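Local coordinates for protein beta-galactosidase (PDB 5MUJ) that probably hydrolyses sugar linkages as an arabinofuranosidase-type glycoside hydrolase of a gut bacterium, and binds a glycan chain from the plant pectin rhamnogalacturonan II, at residues 131-136 with 337-342; 35-40 with 301-306; 120-125 with 182-187. All coordinates share one frame; numbering follows the deposited sequence.

Contact 1 (131-136 with 337-342); sequences MEWGGS and VIKHDG
K339 lies across the indole of W133, the two side chains crossing at about a right angle. Its CB sits over one face of the six-membered ring, 4.0 Å from the centroid and 21° off the normal, a CH-pi contact displaced toward the rim. CG is set anti to the backbone N (chi1 -174°), and the extended chain beyond it carries CD to 3.6 Å from W133 NE1. At the tip, NZ forms a salt bridge with E40, whose OE2 also takes the hydrogen bond from W133 NE1. The edge of the same ring is met by V337, CG1 lying 3.7 Å from W133 CZ3. Strand 331-340 is the innermost of its blade in a five-bladed beta-propeller; the indole reaches it from a loop of another blade and also touches Q277, M279 and F286 of the blade next to that of strand 331-340. With an alanine in place of the tryptophan, E40 is likely to lose one of its donors, K339 the ring face its CB lies over, and V337 its neighbour at the ring edge. The loop turns back through a type II beta turn from E132 to G135, with G134 at positive phi. There the backbones almost meet: G134 CA directs a C-H toward K339 O at 3.3 Å, with 159° at the hydrogen. K339 O also accepts a 2.7 Å bond from a water that donates to G135 O and lies in the plane of the H340 ring, 3.2 Å from ND1.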
loop_
_atom_site.group_PDB
_atom_site.type_symbol
_atom_site.label_atom_id
_atom_site.label_comp_id
_atom_site.label_asym_id
_atom_site.label_seq_id
_atom_site.Cartn_x
_atom_site.Cartn_y
_atom_site.Cartn_z
HETATM N N MSE A 131 -11.242 9.764 -1.244
HETATM C CA MSE A 131 -10.214 10.108 -0.250
HETATM C C MSE A 131 -10.767 10.675 1.025
HETATM O O MSE A 131 -10.030 10.858 1.991
HETATM C CB MSE A 131 -9.292 11.177 -0.821
HETATM C CG MSE A 131 -8.462 10.593 -1.934
HETATM SE SE MSE A 131 -7.462 12.074 -2.724
HETATM C CE MSE A 131 -6.073 12.250 -1.344
ATOM N N GLU A 132 -12.053 10.996 1.036
ATOM C CA GLU A 132 -12.668 11.586 2.238
ATOM C C GLU A 132 -12.535 10.675 3.481
ATOM O O GLU A 132 -13.091 9.560 3.512
ATOM C CB GLU A 132 -14.121 11.957 1.988
ATOM C CG GLU A 132 -14.778 12.521 3.255
ATOM C CD GLU A 132 -16.019 13.350 3.009
ATOM O OE1 GLU A 132 -16.856 12.942 2.166
ATOM O OE2 GLU A 132 -16.162 14.399 3.690
ATOM N N TRP A 133 -11.799 11.152 4.483
ATOM C CA TRP A 133 -11.735 10.509 5.801
ATOM C C TRP A 133 -13.149 10.295 6.366
ATOM O O TRP A 133 -13.934 11.225 6.520
ATOM C CB TRP A 133 -10.918 11.339 6.789
ATOM C CG TRP A 133 -10.896 10.770 8.198
ATOM C CD1 TRP A 133 -11.569 11.256 9.274
ATOM C CD2 TRP A 133 -10.168 9.619 8.667
ATOM N NE1 TRP A 133 -11.300 10.509 10.375
ATOM C CE2 TRP A 133 -10.478 9.475 10.040
ATOM C CE3 TRP A 133 -9.321 8.686 8.064
ATOM C CZ2 TRP A 133 -9.941 8.477 10.817
ATOM C CZ3 TRP A 133 -8.779 7.688 8.828
ATOM C CH2 TRP A 133 -9.111 7.577 10.207
ATOM N N GLY A 134 -13.446 9.042 6.636
ATOM C CA GLY A 134 -14.773 8.651 7.103
ATOM C C GLY A 134 -15.907 8.805 6.092
ATOM O O GLY A 134 -17.077 8.896 6.457
ATOM N N GLY A 135 -15.575 8.807 4.809
ATOM C CA GLY A 135 -16.559 9.012 3.764
ATOM C C GLY A 135 -17.042 7.697 3.185
ATOM O O GLY A 135 -17.126 6.681 3.894
ATOM N N SER A 136 -17.331 7.701 1.888
ATOM C CA SER A 136 -17.996 6.572 1.259
ATOM C C SER A 136 -17.147 5.313 1.181
ATOM O O SER A 136 -17.681 4.215 1.202
ATOM C CB SER A 136 -18.477 6.947 -0.127
ATOM O OG SER A 136 -17.387 7.023 -1.012
ATOM N N VAL A 337 -6.642 2.345 6.030
ATOM C CA VAL A 337 -7.402 2.812 7.181
ATOM C C VAL A 337 -8.839 3.185 6.770
ATOM O O VAL A 337 -9.080 3.954 5.826
ATOM C CB VAL A 337 -6.690 3.996 7.880
ATOM C CG1 VAL A 337 -7.348 4.333 9.212
ATOM C CG2 VAL A 337 -5.229 3.681 8.133
ATOM N N ILE A 338 -9.814 2.631 7.481
ATOM C CA ILE A 338 -11.197 2.935 7.213
ATOM C C ILE A 338 -11.741 3.517 8.500
ATOM O O ILE A 338 -11.572 2.898 9.547
ATOM C CB ILE A 338 -12.005 1.655 6.891
ATOM C CG1 ILE A 338 -11.474 0.940 5.640
ATOM C CG2 ILE A 338 -13.472 1.984 6.715
ATOM C CD1 ILE A 338 -11.640 1.697 4.333
ATOM N N LYS A 339 -12.353 4.696 8.439
ATOM C CA LYS A 339 -13.253 5.120 9.514
ATOM C C LYS A 339 -14.717 4.934 9.093
ATOM O O LYS A 339 -15.201 5.558 8.164
ATOM C CB LYS A 339 -13.008 6.562 9.963
ATOM C CG LYS A 339 -13.862 6.905 11.180
ATOM C CD LYS A 339 -13.556 8.208 11.869
ATOM C CE LYS A 339 -14.445 8.337 13.105
ATOM N NZ LYS A 339 -14.203 9.606 13.806
ATOM N N HIS A 340 -15.446 4.117 9.856
ATOM C CA HIS A 340 -16.843 3.825 9.550
ATOM C C HIS A 340 -17.625 3.675 10.841
ATOM O O HIS A 340 -17.152 3.009 11.761
ATOM C CB HIS A 340 -16.934 2.555 8.718
ATOM C CG HIS A 340 -18.336 2.193 8.317
ATOM N ND1 HIS A 340 -19.024 2.865 7.330
ATOM C CD2 HIS A 340 -19.171 1.231 8.775
ATOM C CE1 HIS A 340 -20.224 2.325 7.192
ATOM N NE2 HIS A 340 -20.345 1.346 8.072
ATOM N N ASP A 341 -18.808 4.308 10.895
ATOM C CA ASP A 341 -19.716 4.235 12.027
ATOM C C ASP A 341 -18.978 4.433 13.343
ATOM O O ASP A 341 -19.104 3.638 14.251
ATOM C CB ASP A 341 -20.474 2.896 11.995
ATOM C CG ASP A 341 -21.612 2.838 12.994
ATOM O OD1 ASP A 341 -22.407 3.804 13.077
ATOM O OD2 ASP A 341 -21.678 1.809 13.694
ATOM N N GLY A 342 -18.178 5.486 13.412
ATOM C CA GLY A 342 -17.519 5.877 14.650
ATOM C C GLY A 342 -16.361 5.004 15.123
ATOM O O GLY A 342 -15.910 5.148 16.263
HETATM O O HOH W 1 -17.305 5.375 6.482
#

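Contact 2 (35-40 with 301-306); sequences EQIYEE and NTFAAS
I37 and Y38 of helix 31-41 set the N-terminal end of the chain against F303 and A305, on strand 299-306 of one blade of the five-bladed beta-propeller. The contact is apolar, and the helix runs over the strand at 134° between their directions, with 10.0 Å between the axes of the two segments. I37 brings its shorter branch to the phenyl: CG2 comes within 3.5 Å of F303 CE2, the two side chains passing at a slant. Its longer branch goes the other way along the strand, where CD1 rests against the methyl of A305. Y38 takes part with the root of its side chain, CB lying 4.0 Å from F303 CE1, and the phenyl tip also comes close to the helix backbone, with CZ 3.8 Å from Y38 N. F303 CG lies between its own backbone N and carbonyl carbon (chi1 71°), the crowded position, which stands the phenyl up from the strand toward the helix. Further out, W315 stacks on both F303 and Y38, while V282 and V284 of strand 282-290 pack on I37. Backbone hydrogen bonds of F303 with W315 and of A305 with T313 fix the strand; the helical turn carrying I37 and Y38 is closed by E39 N bonding to E35 O at 3.1 Å.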
loop_
_atom_site.group_PDB
_atom_site.type_symbol
_atom_site.label_atom_id
_atom_site.label_comp_id
_atom_site.label_asym_id
_atom_site.label_seq_id
_atom_site.Cartn_x
_atom_site.Cartn_y
_atom_site.Cartn_z
ATOM N N GLU A 35 -1.354 16.596 16.804
ATOM C CA GLU A 35 -1.910 15.856 17.965
ATOM C C GLU A 35 -3.400 15.505 17.833
ATOM O O GLU A 35 -3.805 14.392 18.204
ATOM C CB GLU A 35 -1.577 16.614 19.254
ATOM C CG GLU A 35 -0.077 16.561 19.533
ATOM C CD GLU A 35 0.408 17.527 20.588
ATOM O OE1 GLU A 35 -0.420 18.143 21.258
ATOM O OE2 GLU A 35 1.644 17.667 20.748
ATOM N N GLN A 36 -4.195 16.421 17.282
ATOM C CA GLN A 36 -5.611 16.144 16.997
ATOM C C GLN A 36 -5.773 15.018 15.966
ATOM O O GLN A 36 -6.653 14.184 16.108
ATOM C CB GLN A 36 -6.328 17.389 16.495
ATOM C CG GLN A 36 -6.477 18.492 17.537
ATOM C CD GLN A 36 -6.925 19.821 16.949
ATOM O OE1 GLN A 36 -7.158 19.943 15.743
ATOM N NE2 GLN A 36 -7.046 20.834 17.807
ATOM N N ILE A 37 -4.962 15.033 14.910
ATOM C CA ILE A 37 -4.987 13.971 13.873
ATOM C C ILE A 37 -4.634 12.617 14.495
ATOM O O ILE A 37 -5.337 11.634 14.265
ATOM C CB ILE A 37 -4.041 14.286 12.684
ATOM C CG1 ILE A 37 -4.616 15.469 11.906
ATOM C CG2 ILE A 37 -3.902 13.067 11.766
ATOM C CD1 ILE A 37 -3.623 16.133 10.972
ATOM N N TYR A 38 -3.590 12.578 15.327
ATOM C CA TYR A 38 -3.242 11.342 16.050
ATOM C C TYR A 38 -4.448 10.773 16.846
ATOM O O TYR A 38 -4.750 9.596 16.756
ATOM C CB TYR A 38 -2.007 11.544 16.965
ATOM C CG TYR A 38 -1.715 10.353 17.867
ATOM C CD1 TYR A 38 -0.998 9.259 17.424
ATOM C CD2 TYR A 38 -2.161 10.345 19.184
ATOM C CE1 TYR A 38 -0.743 8.170 18.260
ATOM C CE2 TYR A 38 -1.908 9.276 20.018
ATOM C CZ TYR A 38 -1.215 8.198 19.568
ATOM O OH TYR A 38 -0.961 7.129 20.373
ATOM N N GLU A 39 -5.113 11.620 17.618
ATOM C CA GLU A 39 -6.227 11.178 18.450
ATOM C C GLU A 39 -7.352 10.677 17.549
ATOM O O GLU A 39 -8.003 9.699 17.870
ATOM C CB GLU A 39 -6.684 12.328 19.316
ATOM C CG GLU A 39 -5.716 12.749 20.400
ATOM C CD GLU A 39 -5.176 11.642 21.307
ATOM O OE1 GLU A 39 -5.873 10.634 21.582
ATOM O OE2 GLU A 39 -4.050 11.803 21.819
ATOM N N GLU A 40 -7.559 11.328 16.410
ATOM C CA GLU A 40 -8.592 10.915 15.440
ATOM C C GLU A 40 -8.314 9.561 14.770
ATOM O O GLU A 40 -9.248 8.807 14.497
ATOM C CB GLU A 40 -8.765 12.022 14.383
ATOM C CG GLU A 40 -9.819 11.792 13.295
ATOM C CD GLU A 40 -11.255 11.734 13.802
ATOM O OE1 GLU A 40 -11.531 12.209 14.927
ATOM O OE2 GLU A 40 -12.100 11.237 13.026
ATOM N N ASN A 301 4.040 1.495 11.403
ATOM C CA ASN A 301 3.232 2.516 10.747
ATOM C C ASN A 301 3.121 3.788 11.584
ATOM O O ASN A 301 2.920 3.750 12.809
ATOM C CB ASN A 301 1.804 1.995 10.483
ATOM C CG ASN A 301 1.773 0.879 9.469
ATOM O OD1 ASN A 301 2.625 0.765 8.609
ATOM N ND2 ASN A 301 0.752 0.040 9.555
ATOM N N THR A 302 3.215 4.927 10.899
ATOM C CA THR A 302 2.877 6.222 11.457
ATOM C C THR A 302 2.231 7.114 10.381
ATOM O O THR A 302 1.737 6.595 9.351
ATOM C CB THR A 302 4.056 6.850 12.235
ATOM O OG1 THR A 302 3.627 8.056 12.883
ATOM C CG2 THR A 302 5.242 7.137 11.339
ATOM N N PHE A 303 2.219 8.431 10.574
ATOM C CA PHE A 303 1.618 9.280 9.572
ATOM C C PHE A 303 2.343 10.601 9.477
ATOM O O PHE A 303 3.076 10.973 10.379
ATOM C CB PHE A 303 0.147 9.539 9.877
ATOM C CG PHE A 303 -0.064 10.433 11.061
ATOM C CD1 PHE A 303 -0.030 9.914 12.356
ATOM C CD2 PHE A 303 -0.243 11.794 10.884
ATOM C CE1 PHE A 303 -0.220 10.752 13.470
ATOM C CE2 PHE A 303 -0.430 12.629 11.998
ATOM C CZ PHE A 303 -0.419 12.107 13.289
ATOM N N ALA A 304 2.065 11.262 8.359
ATOM C CA ALA A 304 2.431 12.631 8.116
ATOM C C ALA A 304 1.228 13.427 7.648
ATOM O O ALA A 304 0.198 12.849 7.280
ATOM C CB ALA A 304 3.565 12.678 7.074
ATOM N N ALA A 305 1.327 14.755 7.628
ATOM C CA ALA A 305 0.230 15.568 7.115
ATOM C C ALA A 305 0.748 16.759 6.292
ATOM O O ALA A 305 1.911 17.151 6.441
ATOM C CB ALA A 305 -0.720 16.017 8.245
ATOM N N SER A 306 -0.106 17.266 5.410
ATOM C CA SER A 306 0.272 18.317 4.445
ATOM C C SER A 306 -0.948 19.083 3.971
ATOM O O SER A 306 -2.040 18.521 3.879
ATOM C CB SER A 306 0.978 17.702 3.233
ATOM O OG SER A 306 1.261 18.705 2.311
#

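Contact 3 (120-125 with 182-187)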
loop_
_atom_site.group_PDB
_atom_site.type_symbol
_atom_site.label_atom_id
_atom_site.label_comp_id
_atom_site.label_asym_id
_atom_site.label_seq_id
_atom_site.Cartn_x
_atom_site.Cartn_y
_atom_site.Cartn_z
ATOM N N ASN A 120 5.472 -12.613 -14.190
ATOM C CA ASN A 120 5.761 -13.234 -12.876
ATOM C C ASN A 120 5.386 -12.404 -11.633
ATOM O O ASN A 120 5.280 -12.965 -10.540
ATOM C CB ASN A 120 7.254 -13.635 -12.817
ATOM C CG ASN A 120 7.589 -14.759 -13.770
ATOM O OD1 ASN A 120 6.752 -15.629 -14.028
ATOM N ND2 ASN A 120 8.822 -14.778 -14.279
ATOM N N GLN A 121 5.147 -11.095 -11.795
ATOM C CA GLN A 121 4.793 -10.198 -10.685
ATOM C C GLN A 121 3.610 -9.339 -11.062
ATOM O O GLN A 121 3.676 -8.593 -12.035
ATOM C CB GLN A 121 5.953 -9.276 -10.299
ATOM C CG GLN A 121 7.289 -9.999 -10.062
ATOM C CD GLN A 121 7.340 -10.710 -8.709
ATOM O OE1 GLN A 121 6.524 -10.453 -7.845
ATOM N NE2 GLN A 121 8.292 -11.583 -8.529
ATOM N N ARG A 122 2.497 -9.523 -10.336
ATOM C CA ARG A 122 1.224 -8.854 -10.619
ATOM C C ARG A 122 0.601 -8.443 -9.290
ATOM O O ARG A 122 -0.333 -9.114 -8.800
ATOM C CB ARG A 122 0.267 -9.810 -11.372
ATOM C CG ARG A 122 0.817 -10.311 -12.723
ATOM C CD ARG A 122 0.419 -9.471 -13.918
ATOM N NE ARG A 122 -0.926 -9.806 -14.344
ATOM C CZ ARG A 122 -1.775 -9.019 -14.997
ATOM N NH1 ARG A 122 -1.421 -7.807 -15.421
ATOM N NH2 ARG A 122 -2.996 -9.476 -15.274
ATOM N N GLY A 123 1.086 -7.368 -8.666
ATOM C CA GLY A 123 0.612 -6.980 -7.318
ATOM C C GLY A 123 -0.114 -5.656 -7.354
ATOM O O GLY A 123 0.496 -4.595 -7.372
ATOM N N GLY A 124 -1.438 -5.673 -7.188
ATOM C CA GLY A 124 -2.279 -4.532 -7.509
ATOM C C GLY A 124 -2.891 -3.714 -6.397
ATOM O O GLY A 124 -3.129 -4.218 -5.268
ATOM N N PHE A 125 -3.225 -2.457 -6.736
ATOM C CA PHE A 125 -3.643 -1.436 -5.813
ATOM C C PHE A 125 -4.743 -0.609 -6.494
ATOM O O PHE A 125 -4.519 0.243 -7.345
ATOM C CB PHE A 125 -2.516 -0.519 -5.395
ATOM C CG PHE A 125 -1.255 -1.246 -5.022
ATOM C CD1 PHE A 125 -1.129 -1.911 -3.820
ATOM C CD2 PHE A 125 -0.216 -1.288 -5.916
ATOM C CE1 PHE A 125 0.042 -2.598 -3.513
ATOM C CE2 PHE A 125 0.955 -1.961 -5.641
ATOM C CZ PHE A 125 1.085 -2.634 -4.439
ATOM N N TRP A 182 -8.910 -8.237 -14.268
ATOM C CA TRP A 182 -8.891 -6.877 -14.764
ATOM C C TRP A 182 -7.923 -6.853 -15.985
ATOM O O TRP A 182 -7.086 -7.706 -16.112
ATOM C CB TRP A 182 -8.412 -5.931 -13.649
ATOM C CG TRP A 182 -9.350 -5.755 -12.477
ATOM C CD1 TRP A 182 -10.074 -6.711 -11.841
ATOM C CD2 TRP A 182 -9.656 -4.521 -11.842
ATOM N NE1 TRP A 182 -10.758 -6.149 -10.811
ATOM C CE2 TRP A 182 -10.541 -4.802 -10.785
ATOM C CE3 TRP A 182 -9.219 -3.193 -12.037
ATOM C CZ2 TRP A 182 -11.040 -3.803 -9.949
ATOM C CZ3 TRP A 182 -9.703 -2.205 -11.203
ATOM C CH2 TRP A 182 -10.615 -2.509 -10.179
ATOM N N GLU A 183 -8.173 -5.940 -16.905
ATOM C CA GLU A 183 -7.374 -5.793 -18.126
ATOM C C GLU A 183 -6.173 -4.930 -17.866
ATOM O O GLU A 183 -6.227 -3.981 -17.113
ATOM C CB GLU A 183 -8.224 -5.132 -19.209
ATOM C CG GLU A 183 -9.427 -5.976 -19.589
ATOM C CD GLU A 183 -10.320 -5.387 -20.660
ATOM O OE1 GLU A 183 -10.145 -4.199 -21.029
ATOM O OE2 GLU A 183 -11.221 -6.138 -21.115
ATOM N N SER A 184 -5.089 -5.269 -18.521
ATOM C CA SER A 184 -3.852 -4.508 -18.329
ATOM C C SER A 184 -3.119 -4.170 -19.607
ATOM O O SER A 184 -3.314 -4.797 -20.657
ATOM C CB SER A 184 -2.986 -5.197 -17.321
ATOM O OG SER A 184 -2.609 -6.449 -17.742
ATOM N N LEU A 185 -2.328 -3.112 -19.494
ATOM C CA LEU A 185 -1.487 -2.629 -20.629
ATOM C C LEU A 185 -0.292 -3.529 -20.894
ATOM O O LEU A 185 0.254 -4.160 -19.990
ATOM C CB LEU A 185 -1.043 -1.200 -20.398
ATOM C CG LEU A 185 -2.134 -0.129 -20.371
ATOM C CD1 LEU A 185 -1.504 1.240 -20.334
ATOM C CD2 LEU A 185 -3.133 -0.243 -21.533
ATOM N N ASP A 186 0.160 -3.529 -22.143
ATOM C CA ASP A 186 1.256 -4.388 -22.549
ATOM C C ASP A 186 2.666 -3.793 -22.353
ATOM O O ASP A 186 3.660 -4.439 -22.712
ATOM C CB ASP A 186 1.016 -4.831 -23.989
ATOM C CG ASP A 186 -0.115 -5.831 -24.100
ATOM O OD1 ASP A 186 -0.739 -6.231 -23.072
ATOM O OD2 ASP A 186 -0.395 -6.249 -25.227
ATOM N N LYS A 187 2.706 -2.609 -21.729
ATOM C CA LYS A 187 3.880 -1.890 -21.321
ATOM C C LYS A 187 3.605 -1.304 -19.927
ATOM O O LYS A 187 2.455 -0.965 -19.615
ATOM C CB LYS A 187 4.138 -0.749 -22.324
ATOM C CG LYS A 187 3.068 0.359 -22.360
ATOM C CD LYS A 187 3.083 1.189 -23.644
ATOM C CE LYS A 187 4.099 2.323 -23.612
ATOM N NZ LYS A 187 4.535 2.769 -24.976
HETATM O O HOH W 2 -4.885 -8.275 -17.403
#
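S184 OG is gripped from two directions, by an arginine and by a water. R122 NH1 donates to it at 2.9 Å, with 145° at the hydrogen and the hydroxyl tilted 22° out of the guanidinium plane, so the bond is sound but not straight. The water, also 2.9 Å from S184 OG, links the two segments a second time: it accepts from R122 NH2 at 3.1 Å and donates to W182 O at 2.6 Å. Each terminal nitrogen of R122 thus has one neutral partner on this side, the hydroxyl for NH1 and the water for NH2. To bring the head group there, the arginine side chain bends twice, at chi2 and again at chi3, while S184 turns OG between its own backbone N and carbonyl carbon (chi1 62°), on the side of the arginine.

The two residues belong to the innermost strand, 121-126, and the outermost, 183-184, of a single propeller blade. Their CA atoms are 10.2 Å apart, with strands 146-153 and 166-172 lying between in sheet order, so it is the long arginine side chain that bridges the distance; Y150 of the second strand packs on S184. R122 also faces the preceding blade: NE bonds to S111 O, just past strand 104-110, and its backbone pairs with Y90. Two carboxylates complete the set, D118 on NH1 and E181 on NH2, both as salt bridges. With all three guanidinium nitrogens engaged and two acidic groups close by, this buried arginine is probably held in its cationic form and has little freedom to rotate, and the serine and water act as neutral partners that fill in its remaining hydrogen-bonding directions.

In the fold
From the N terminus, the chain opens with its only helix, and contact 2 closes the longest of the three loops: residues 35-40 meet 301-306, in the blade that runs from strand 270-279 to strand 313-314. Contact 3, wholly nested inside that loop, joins the inner and outer strands of one blade, on the opposite side of the chain's centre. Contact 1 starts from the loop at 131-136, between the two segments of contact 3, and ends at 337-342, beyond contact 2, so it crosses both. It ties that loop to the blade completed by the N-terminal strand 45-51. Contacts 1 and 2 touch through E40, whereas contact 3 stands apart, about 12 Å from contact 1 at the nearest atoms.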